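Uncharacterized ATP-binding protein MJ1010 (Methanocaldococcus jannaschii DSM 2661, PDB 3BJO) is of unknown function but probably binds ATP, the part described here being its C-terminal domain, a member of the helix-turn-helix clan. Local coordinates at residues 21-24 with 25-28; 32-36 with 37-41; 40-44 with 45-49; 63-66 with 67-71. One frame throughout, in Å; residues are numbered along the deposited sequence. Where two conformers were deposited one is given.

Contact 1. Residues 21-24 with 25-28; sequences DFLS and NLDY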
loop_
_atom_site.group_PDB
_atom_site.type_symbol
_atom_site.label_atom_id
_atom_site.label_comp_id
_atom_site.label_asym_id
_atom_site.label_seq_id
_atom_site.Cartn_x
_atom_site.Cartn_y
_atom_site.Cartn_z
ATOM N N ASP A 21 4.905 7.384 -7.377
ATOM C CA ASP A 21 3.930 8.375 -7.786
ATOM C C ASP A 21 2.797 8.485 -6.749
ATOM O O ASP A 21 2.413 9.585 -6.374
ATOM C CB ASP A 21 3.326 8.013 -9.148
ATOM C CG ASP A 21 4.254 8.369 -10.340
ATOM O OD1 ASP A 21 5.445 8.746 -10.153
ATOM O OD2 ASP A 21 3.780 8.267 -11.501
ATOM N N PHE A 22 2.253 7.342 -6.324
ATOM C CA PHE A 22 1.226 7.306 -5.268
ATOM C C PHE A 22 1.684 8.108 -4.051
ATOM O O PHE A 22 0.922 8.912 -3.473
ATOM C CB PHE A 22 0.932 5.836 -4.838
ATOM C CG PHE A 22 0.126 5.716 -3.543
ATOM C CD1 PHE A 22 -1.248 5.979 -3.523
ATOM C CD2 PHE A 22 0.746 5.379 -2.367
ATOM C CE1 PHE A 22 -1.971 5.862 -2.368
ATOM C CE2 PHE A 22 0.029 5.289 -1.157
ATOM C CZ PHE A 22 -1.342 5.513 -1.175
ATOM N N LEU A 23 2.915 7.841 -3.628
ATOM C CA LEU A 23 3.402 8.379 -2.365
ATOM C C LEU A 23 3.740 9.868 -2.551
ATOM O O LEU A 23 3.451 10.681 -1.681
ATOM C CB LEU A 23 4.650 7.607 -1.934
ATOM C CG LEU A 23 4.453 6.176 -1.435
ATOM C CD1 LEU A 23 5.815 5.591 -1.075
ATOM C CD2 LEU A 23 3.531 6.229 -0.217
ATOM N N SER A 24 4.305 10.225 -3.705
ATOM C CA SER A 24 4.636 11.639 -3.972
ATOM C C SER A 24 3.388 12.517 -4.042
ATOM O O SER A 24 3.420 13.689 -3.680
ATOM C CB SER A 24 5.434 11.785 -5.256
ATOM O OG SER A 24 6.706 11.198 -5.088
ATOM N N ASN A 25 2.283 11.940 -4.472
ATOM C CA ASN A 25 1.005 12.677 -4.587
ATOM C C ASN A 25 0.535 13.091 -3.208
ATOM O O ASN A 25 -0.327 13.945 -3.067
ATOM C CB ASN A 25 -0.053 11.735 -5.166
ATOM C CG ASN A 25 -1.405 12.414 -5.372
ATOM O OD1 ASN A 25 -1.525 13.410 -6.124
ATOM N ND2 ASN A 25 -2.435 11.877 -4.715
ATOM N N LEU A 26 1.065 12.431 -2.185
ATOM C CA LEU A 26 0.659 12.770 -0.786
ATOM C C LEU A 26 1.423 13.930 -0.199
ATOM O O LEU A 26 1.120 14.355 0.934
ATOM C CB LEU A 26 0.787 11.563 0.136
ATOM C CG LEU A 26 0.064 10.300 -0.326
ATOM C CD1 LEU A 26 0.500 9.161 0.673
ATOM C CD2 LEU A 26 -1.451 10.551 -0.309
ATOM N N ASP A 27 2.418 14.452 -0.912
ATOM C CA ASP A 27 3.229 15.545 -0.349
ATOM C C ASP A 27 2.433 16.769 0.019
ATOM O O ASP A 27 2.724 17.395 1.020
ATOM C CB ASP A 27 4.361 15.979 -1.307
ATOM C CG ASP A 27 5.415 14.884 -1.531
ATOM O OD1 ASP A 27 5.448 13.880 -0.782
ATOM O OD2 ASP A 27 6.187 15.015 -2.492
ATOM N N TYR A 28 1.481 17.169 -0.826
ATOM C CA TYR A 28 0.712 18.411 -0.610
ATOM C C TYR A 28 -0.781 18.136 -0.445
ATOM O O TYR A 28 -1.584 19.021 -0.606
ATOM C CB TYR A 28 0.990 19.439 -1.743
ATOM C CG TYR A 28 2.473 19.577 -1.925
ATOM C CD1 TYR A 28 3.271 20.113 -0.913
ATOM C CD2 TYR A 28 3.090 19.074 -3.053
ATOM C CE1 TYR A 28 4.682 20.173 -1.061
ATOM C CE2 TYR A 28 4.475 19.145 -3.220
ATOM C CZ TYR A 28 5.269 19.647 -2.220
ATOM O OH TYR A 28 6.646 19.651 -2.408
HETATM O O HOH W 1 -1.812 9.352 -3.180
#
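Leu26 aims its CD1 methyl at two residues of the preceding helical turn, and the pair of contacts shows how the exit of a helix can keep its apolar side while the backbone changes course. Leu26 CD1 lies 4.3 Å from Phe22 CE2, approaching the ring obliquely, and the same methyl is 4.3 Å from Leu23 CD2. The leucine reaches this place because its CG sits beside its own backbone N, opposite the carbonyl carbon (chi1 -54°), which swings the fork back along the chain. CG thereby settles 3.5 Å from Phe22 O. The aliphatic part of Lys44, with Ile47 of helix 44-52 and Tyr72 of helix 67-75, also packs on Leu26, so the apolar cluster continues into the domain.

Asn25 is turned differently. With CG anti to the backbone N (chi1 -178°), its amide meets a water that donates to Phe22 O and accepts from Asn25 ND2 at 3.0 Å. This bridge supplies a partner for a carbonyl near the end of the helix. Asp27 folds back until its OD2 stands 3.3 Å from Ser24 O; both are acceptors, and the carboxylate finds its counter-charge in Lys44.

The backbone bonds record the change of course. Asn25 N donates to Asp21 O in the helical i to i+4 manner, but Leu26 N reaches Leu23 O and Asp27 N reaches Ser24 O (3.0 Å, 166° at the hydrogen), three residues back. Such shortening, closed by a type I turn from Ser24 to Asp27, is characteristic of the C-terminal exit of an alpha helix, here helix 3-24.

Contact 2. Residues 32-36 with 37-41; sequences KVNIE and EEIIE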
loop_
_atom_site.group_PDB
_atom_site.type_symbol
_atom_site.label_atom_id
_atom_site.label_comp_id
_atom_site.label_asym_id
_atom_site.label_seq_id
_atom_site.Cartn_x
_atom_site.Cartn_y
_atom_site.Cartn_z
ATOM N N LYS A 32 -8.938 12.781 2.251
ATOM C CA LYS A 32 -10.158 12.672 3.048
ATOM C C LYS A 32 -10.811 11.348 2.679
ATOM O O LYS A 32 -11.162 11.104 1.528
ATOM C CB LYS A 32 -11.061 13.887 2.803
ATOM C CG LYS A 32 -10.631 15.144 3.637
ATOM C CD LYS A 32 -11.062 16.468 2.959
ATOM C CE LYS A 32 -10.141 17.671 3.411
ATOM N NZ LYS A 32 -8.599 17.392 3.380
ATOM N N VAL A 33 -10.884 10.457 3.656
ATOM C CA VAL A 33 -11.396 9.090 3.502
ATOM C C VAL A 33 -12.855 8.989 3.970
ATOM O O VAL A 33 -13.190 9.354 5.100
ATOM C CB VAL A 33 -10.535 8.100 4.372
ATOM C CG1 VAL A 33 -10.808 6.657 3.977
ATOM C CG2 VAL A 33 -9.028 8.416 4.242
ATOM N N ASN A 34 -13.705 8.473 3.097
ATOM C CA ASN A 34 -15.132 8.250 3.378
ATOM C C ASN A 34 -15.366 6.847 3.939
ATOM O O ASN A 34 -15.019 5.851 3.294
ATOM C CB ASN A 34 -15.955 8.407 2.081
ATOM C CG ASN A 34 -16.027 9.856 1.594
ATOM O OD1 ASN A 34 -15.493 10.774 2.223
ATOM N ND2 ASN A 34 -16.718 10.068 0.486
ATOM N N ILE A 35 -15.912 6.771 5.148
ATOM C CA ILE A 35 -16.297 5.487 5.735
ATOM C C ILE A 35 -17.736 5.642 6.223
ATOM O O ILE A 35 -17.996 6.152 7.340
ATOM C CB ILE A 35 -15.328 5.027 6.879
ATOM C CG1 ILE A 35 -13.900 4.865 6.344
ATOM C CG2 ILE A 35 -15.830 3.707 7.506
ATOM C CD1 ILE A 35 -12.877 4.824 7.413
ATOM N N GLU A 36 -18.668 5.225 5.353
ATOM C CA GLU A 36 -20.080 5.478 5.546
ATOM C C GLU A 36 -20.249 6.968 5.771
ATOM O O GLU A 36 -19.918 7.779 4.924
ATOM C CB GLU A 36 -20.641 4.701 6.749
ATOM C CG GLU A 36 -21.045 3.252 6.475
ATOM C CD GLU A 36 -19.836 2.318 6.408
ATOM O OE1 GLU A 36 -19.158 2.138 7.470
ATOM O OE2 GLU A 36 -19.595 1.762 5.294
ATOM N N GLU A 37 -20.704 7.321 6.956
ATOM C CA GLU A 37 -21.039 8.684 7.236
ATOM C C GLU A 37 -19.816 9.502 7.655
ATOM O O GLU A 37 -19.870 10.732 7.634
ATOM C CB GLU A 37 -22.181 8.709 8.251
ATOM C CG GLU A 37 -23.514 8.261 7.574
ATOM C CD GLU A 37 -24.481 7.467 8.485
ATOM O OE1 GLU A 37 -24.658 7.824 9.699
ATOM O OE2 GLU A 37 -25.082 6.487 7.955
ATOM N N GLU A 38 -18.713 8.812 7.979
ATOM C CA GLU A 38 -17.468 9.437 8.446
ATOM C C GLU A 38 -16.658 9.991 7.304
ATOM O O GLU A 38 -16.509 9.357 6.263
ATOM C CB GLU A 38 -16.574 8.441 9.164
ATOM C CG GLU A 38 -17.102 7.905 10.484
ATOM C CD GLU A 38 -16.182 6.838 11.071
ATOM O OE1 GLU A 38 -15.430 6.184 10.309
ATOM O OE2 GLU A 38 -16.245 6.610 12.288
ATOM N N ILE A 39 -16.097 11.166 7.535
ATOM C CA ILE A 39 -15.084 11.721 6.655
ATOM C C ILE A 39 -13.819 12.002 7.468
ATOM O O ILE A 39 -13.831 12.830 8.366
ATOM C CB ILE A 39 -15.579 12.989 5.977
ATOM C CG1 ILE A 39 -16.799 12.661 5.095
ATOM C CG2 ILE A 39 -14.452 13.602 5.171
ATOM C CD1 ILE A 39 -17.703 13.858 4.789
ATOM N N ILE A 40 -12.742 11.304 7.149
ATOM C CA ILE A 40 -11.552 11.325 7.998
ATOM C C ILE A 40 -10.302 11.697 7.206
ATOM O O ILE A 40 -9.963 11.085 6.165
ATOM C CB ILE A 40 -11.342 9.971 8.745
ATOM C CG1 ILE A 40 -12.490 9.706 9.742
ATOM C CG2 ILE A 40 -9.985 9.997 9.490
ATOM C CD1 ILE A 40 -12.614 8.236 10.196
ATOM N N GLU A 41 -9.617 12.707 7.718
ATOM C CA GLU A 41 -8.413 13.187 7.090
ATOM C C GLU A 41 -7.250 12.402 7.629
ATOM O O GLU A 41 -7.130 12.204 8.855
ATOM C CB GLU A 41 -8.220 14.669 7.425
ATOM C CG GLU A 41 -7.108 15.352 6.664
ATOM C CD GLU A 41 -7.041 16.822 7.010
ATOM O OE1 GLU A 41 -7.497 17.649 6.182
ATOM O OE2 GLU A 41 -6.570 17.130 8.128
HETATM O O HOH W 2 -18.341 9.775 4.233
#
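Lys32 and Glu41 join the open end of this hairpin by a salt bridge, Lys32 NZ to Glu41 OE1 at 3.0 Å. The two side chains lie alongside each other, and the lysine, bent at its last torsion (chi4 47°), meets the anti lone pair of OE1; the amine also makes a weak hydrogen bond to Lys30 O. Inward lie two backbone pairs. Val33 N donates to Ile40 O at 2.7 Å, almost straight, and Ile40 N returns the bond to Val33 O. Ile35 and Glu38 exchange N-H and C=O in the same way around a type II' turn, in which Glu36 takes the positive phi (53°) of its second position. A water donates to both Glu36 O and Glu38 O, tying the turn to the strand.

On one face of the sheet Lys32 CB rests 4.1 Å from Ile39 CG2, and Asn34 OD1 lies alongside Ile39 CG1. On the other, Ile35 CD1 approaches Ile40 CD1 at 4.4 Å, and Glu38 OE1 lies 3.6 Å from Ile35 CB. Val33 and Ile40 thus set one face against helix 67-75, Glu38 standing on it near the turn, while the salt bridge closes the strand ends on the face of Lys32 and Ile39.

Contact 3. Residues 40-44 with 45-49; sequences IEIRK and EDIIN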
loop_
_atom_site.group_PDB
_atom_site.type_symbol
_atom_site.label_atom_id
_atom_site.label_comp_id
_atom_site.label_asym_id
_atom_site.label_seq_id
_atom_site.Cartn_x
_atom_site.Cartn_y
_atom_site.Cartn_z
ATOM N N ILE A 40 -12.742 11.304 7.149
ATOM C CA ILE A 40 -11.552 11.325 7.998
ATOM C C ILE A 40 -10.302 11.697 7.206
ATOM O O ILE A 40 -9.963 11.085 6.165
ATOM C CB ILE A 40 -11.342 9.971 8.745
ATOM C CG1 ILE A 40 -12.490 9.706 9.742
ATOM C CG2 ILE A 40 -9.985 9.997 9.490
ATOM C CD1 ILE A 40 -12.614 8.236 10.196
ATOM N N GLU A 41 -9.617 12.707 7.718
ATOM C CA GLU A 41 -8.413 13.187 7.090
ATOM C C GLU A 41 -7.250 12.402 7.629
ATOM O O GLU A 41 -7.130 12.204 8.855
ATOM C CB GLU A 41 -8.220 14.669 7.425
ATOM C CG GLU A 41 -7.108 15.352 6.664
ATOM C CD GLU A 41 -7.041 16.822 7.010
ATOM O OE1 GLU A 41 -7.497 17.649 6.182
ATOM O OE2 GLU A 41 -6.570 17.130 8.128
ATOM N N ILE A 42 -6.400 11.948 6.714
ATOM C CA ILE A 42 -5.156 11.291 7.083
ATOM C C ILE A 42 -4.003 11.976 6.377
ATOM O O ILE A 42 -4.220 12.767 5.458
ATOM C CB ILE A 42 -5.153 9.751 6.700
ATOM C CG1 ILE A 42 -5.360 9.551 5.196
ATOM C CG2 ILE A 42 -6.230 8.985 7.507
ATOM C CD1 ILE A 42 -5.367 8.124 4.764
ATOM N N ARG A 43 -2.793 11.596 6.794
ATOM C CA ARG A 43 -1.537 12.255 6.449
ATOM C C ARG A 43 -0.584 11.258 5.835
ATOM O O ARG A 43 -0.592 10.075 6.189
ATOM C CB ARG A 43 -0.843 12.768 7.734
ATOM C CG ARG A 43 -1.601 13.742 8.549
ATOM C CD ARG A 43 -0.657 14.319 9.660
ATOM N NE ARG A 43 -0.411 13.278 10.682
ATOM C CZ ARG A 43 0.762 13.014 11.275
ATOM N NH1 ARG A 43 1.880 13.677 10.965
ATOM N NH2 ARG A 43 0.820 12.047 12.178
ATOM N N LYS A 44 0.269 11.755 4.945
ATOM C CA LYS A 44 1.360 10.966 4.354
ATOM C C LYS A 44 2.085 10.153 5.408
ATOM O O LYS A 44 2.345 8.964 5.208
ATOM C CB LYS A 44 2.386 11.856 3.684
ATOM C CG LYS A 44 3.307 11.027 2.754
ATOM C CD LYS A 44 4.337 11.875 2.052
ATOM C CE LYS A 44 5.208 11.003 1.138
ATOM N NZ LYS A 44 6.253 11.818 0.420
ATOM N N GLU A 45 2.414 10.792 6.528
ATOM C CA GLU A 45 3.189 10.130 7.576
ATOM C C GLU A 45 2.494 8.851 8.033
ATOM O O GLU A 45 3.133 7.874 8.254
ATOM C CB GLU A 45 3.445 11.064 8.781
ATOM C CG GLU A 45 4.001 12.437 8.425
ATOM C CD GLU A 45 2.943 13.366 7.811
ATOM O OE1 GLU A 45 2.139 13.944 8.550
ATOM O OE2 GLU A 45 2.922 13.530 6.592
ATOM N N ASP A 46 1.171 8.892 8.187
ATOM C CA ASP A 46 0.400 7.753 8.702
ATOM C C ASP A 46 0.427 6.601 7.677
ATOM O O ASP A 46 0.490 5.391 8.018
ATOM C CB ASP A 46 -1.092 8.151 8.926
ATOM C CG ASP A 46 -1.284 9.384 9.860
ATOM O OD1 ASP A 46 -0.406 9.595 10.753
ATOM O OD2 ASP A 46 -2.308 10.145 9.657
ATOM N N ILE A 47 0.337 6.996 6.415
ATOM C CA ILE A 47 0.326 6.056 5.316
ATOM C C ILE A 47 1.687 5.306 5.218
ATOM O O ILE A 47 1.721 4.072 5.073
ATOM C CB ILE A 47 -0.031 6.822 4.006
ATOM C CG1 ILE A 47 -1.536 7.148 4.012
ATOM C CG2 ILE A 47 0.320 5.955 2.750
ATOM C CD1 ILE A 47 -1.982 8.370 3.178
ATOM N N ILE A 48 2.782 6.068 5.281
ATOM C CA ILE A 48 4.165 5.546 5.281
ATOM C C ILE A 48 4.356 4.610 6.453
ATOM O O ILE A 48 4.856 3.511 6.307
ATOM C CB ILE A 48 5.181 6.704 5.350
ATOM C CG1 ILE A 48 5.047 7.662 4.131
ATOM C CG2 ILE A 48 6.628 6.216 5.646
ATOM C CD1 ILE A 48 5.906 7.344 2.908
ATOM N N ASN A 49 3.956 5.040 7.633
ATOM C CA ASN A 49 4.041 4.157 8.801
ATOM C C ASN A 49 3.343 2.802 8.628
ATOM O O ASN A 49 3.916 1.792 8.982
ATOM C CB ASN A 49 3.610 4.899 10.092
ATOM C CG ASN A 49 4.658 5.931 10.520
ATOM O OD1 ASN A 49 5.750 5.983 9.948
ATOM N ND2 ASN A 49 4.340 6.740 11.512
#
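The guanidinium of Arg43 has Glu45 CB over one face, while Asp46 OD1 approaches it obliquely. Both carboxylates are steeply inclined to it, the plane of Glu45 by 63° and that of Asp46 by 79°, so neither makes the flat, two-pronged pairing often seen between such groups. Arg43 NH2 forms a salt bridge with Asp46 OD1 at 3.1 Å. The bridge from NH1 to Glu45 is modelled too short to be taken literally, and Glu45 has two conformers. A bend at chi3 (-72°) brings the arginine tip back over the first turn of the helix.

Asp46 does double duty. Its OD2 accepts Arg43 N at 3.2 Å from above the carboxylate plane, while its own N-H makes a weak bond to Arg43 O, which Ile47 N also uses. Arg43 is the N-cap, so this side-chain-to-backbone bond is one half of a capping box; arginine has no side-chain acceptor to supply the other half. Beneath the cap, the Ile42 side chain is nearly perpendicular to that of Ile47, CD1 to CD1 3.7 Å, forming a hydrophobic staple. Lys44 CG leans on Ile48 CG1 at 4.0 Å, its amine going on to Asp27.

The carboxylate of Asp46 would probably interact favourably with the positive end of the helix, its charge partly balanced by Arg43; the share of Glu45 is doubtful.

Contact 4. Residues 63-66 with 67-71; sequences DKIP and KAVYV. With FMT (formic acid), chain B.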
loop_
_atom_site.group_PDB
_atom_site.type_symbol
_atom_site.label_atom_id
_atom_site.label_comp_id
_atom_site.label_asym_id
_atom_site.label_seq_id
_atom_site.Cartn_x
_atom_site.Cartn_y
_atom_site.Cartn_z
ATOM N N ASP A 63 -5.283 -4.410 13.232
ATOM C CA ASP A 63 -5.288 -3.775 14.525
ATOM C C ASP A 63 -4.031 -2.917 14.732
ATOM O O ASP A 63 -3.963 -2.134 15.691
ATOM C CB ASP A 63 -5.395 -4.852 15.618
ATOM C CG ASP A 63 -6.805 -5.417 15.763
ATOM O OD1 ASP A 63 -7.761 -4.862 15.198
ATOM O OD2 ASP A 63 -6.963 -6.412 16.468
ATOM N N LYS A 64 -3.049 -3.054 13.822
ATOM C CA LYS A 64 -1.837 -2.213 13.859
ATOM C C LYS A 64 -1.954 -0.849 13.143
ATOM O O LYS A 64 -1.081 -0.012 13.260
ATOM C CB LYS A 64 -0.638 -2.996 13.280
ATOM C CG LYS A 64 -0.272 -4.195 14.156
ATOM C CD LYS A 64 0.896 -4.918 13.557
ATOM C CE LYS A 64 1.453 -5.927 14.526
ATOM N NZ LYS A 64 2.186 -7.005 13.787
ATOM N N ILE A 65 -3.040 -0.641 12.424
ATOM C CA ILE A 65 -3.209 0.466 11.469
ATOM C C ILE A 65 -4.615 1.078 11.600
ATOM O O ILE A 65 -5.588 0.326 11.711
ATOM C CB ILE A 65 -3.054 -0.055 9.992
ATOM C CG1 ILE A 65 -1.639 -0.600 9.769
ATOM C CG2 ILE A 65 -3.301 1.115 8.974
ATOM C CD1 ILE A 65 -1.532 -1.529 8.498
ATOM N N PRO A 66 -4.720 2.424 11.642
ATOM C CA PRO A 66 -6.043 2.998 11.727
ATOM C C PRO A 66 -6.856 2.625 10.500
ATOM O O PRO A 66 -6.349 2.678 9.363
ATOM C CB PRO A 66 -5.794 4.507 11.680
ATOM C CG PRO A 66 -4.344 4.667 12.140
ATOM C CD PRO A 66 -3.664 3.452 11.596
ATOM N N LYS A 67 -8.115 2.322 10.767
ATOM C CA LYS A 67 -9.054 1.942 9.768
ATOM C C LYS A 67 -9.060 2.952 8.625
ATOM O O LYS A 67 -8.992 2.544 7.488
ATOM C CB LYS A 67 -10.459 1.675 10.351
ATOM C CG LYS A 67 -11.472 1.213 9.249
ATOM C CD LYS A 67 -12.794 0.726 9.841
ATOM C CE LYS A 67 -13.696 0.163 8.730
ATOM N NZ LYS A 67 -15.029 -0.188 9.235
ATOM N N ALA A 68 -9.073 4.251 8.924
ATOM C CA ALA A 68 -9.107 5.257 7.857
ATOM C C ALA A 68 -7.926 5.071 6.939
ATOM O O ALA A 68 -8.064 5.195 5.734
ATOM C CB ALA A 68 -9.067 6.653 8.429
ATOM N N VAL A 69 -6.762 4.775 7.538
ATOM C CA VAL A 69 -5.518 4.575 6.759
ATOM C C VAL A 69 -5.599 3.318 5.890
ATOM O O VAL A 69 -5.352 3.372 4.686
ATOM C CB VAL A 69 -4.254 4.523 7.650
ATOM C CG1 VAL A 69 -3.009 4.173 6.762
ATOM C CG2 VAL A 69 -4.062 5.819 8.407
ATOM N N TYR A 70 -5.973 2.169 6.464
ATOM C CA TYR A 70 -5.995 0.998 5.597
ATOM C C TYR A 70 -7.158 0.996 4.593
ATOM O O TYR A 70 -7.031 0.411 3.508
ATOM C CB TYR A 70 -5.814 -0.334 6.372
ATOM C CG TYR A 70 -6.987 -0.806 7.251
ATOM C CD1 TYR A 70 -6.877 -0.826 8.663
ATOM C CD2 TYR A 70 -8.145 -1.270 6.673
ATOM C CE1 TYR A 70 -7.947 -1.294 9.461
ATOM C CE2 TYR A 70 -9.208 -1.735 7.436
ATOM C CZ TYR A 70 -9.107 -1.735 8.816
ATOM O OH TYR A 70 -10.181 -2.164 9.514
ATOM N N VAL A 71 -8.302 1.598 4.947
ATOM C CA VAL A 71 -9.394 1.773 3.954
ATOM C C VAL A 71 -8.904 2.577 2.726
ATOM O O VAL A 71 -9.200 2.222 1.581
ATOM C CB VAL A 71 -10.625 2.428 4.558
ATOM C CG1 VAL A 71 -11.566 3.009 3.451
ATOM C CG2 VAL A 71 -11.388 1.401 5.405
HETATM C C FMT B . 1.136 -9.260 12.097
HETATM O O1 FMT B . 0.782 -8.090 11.939
HETATM O O2 FMT B . 0.696 -10.204 11.452
#
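Pro66 O is gripped by two amides of the helix that follows it. Tyr70 N supplies the sound bond, 3.0 Å long, lying in the carbonyl plane with 158° at the hydrogen; Val69 N is nearer, but its poor angle makes it a weak second donor. Pro66 occupies the N-cap position and its carbonyl takes the helix's first i to i+4 bond, but its ring has no acceptor for capping.

The proline ring runs alongside Val69 in the same direction, with Pro66 CG 3.9 Å from Val69 CG2. Ile65 is nearly perpendicular to Val69: its CG2 branch, anti to the backbone N, comes 3.8 Å from Val69 CB and touches Tyr70 CB at 3.9 Å. Tyr70 takes the rotamer in which CG stands between backbone N and carbonyl carbon (chi1 71°). That turns the ring back along the chain, so that Ile65 O sits in plane at its edge, 3.5 Å from CD1, while Lys67 CA lies against one face. Leu88 of strand 87-90 packs on both Ile65 and Tyr70.

At the far end of the loop, Lys64 NZ donates to O1 of a formic acid molecule at 2.6 Å; Glu61 N also bonds it, probably a crystallisation component. Contact between the residue before the N-cap and the fourth after it, Ile65 with Tyr70, is the hydrophobic staple of a helix start, here opening helix 67-75.

Overall arrangement
Contacts 3 and 4 are both helix starts closed by a hydrophobic staple, with a side-chain-to-backbone bond of capping-box type in contact 3 alone, and their centres are only about 10 Å apart. Between them Ile42 CG2 meets Ala68 CB at 3.8 Å, and Asp46 packs on Val69. Contact 2 shares Ile40 and Glu41 with contact 3 and lays its apolar face on the helix of contact 4, with Ile40 CG2 3.6 Å from Ala68 CB. Contact 1 is tied to contact 3 by Asp27 OD1 to Lys44 NZ at 2.5 Å and Leu26 CD1 to Ile47 CD1 at 3.6 Å. No nucleotide is bound at any of the four; formic acid sits at contact 4.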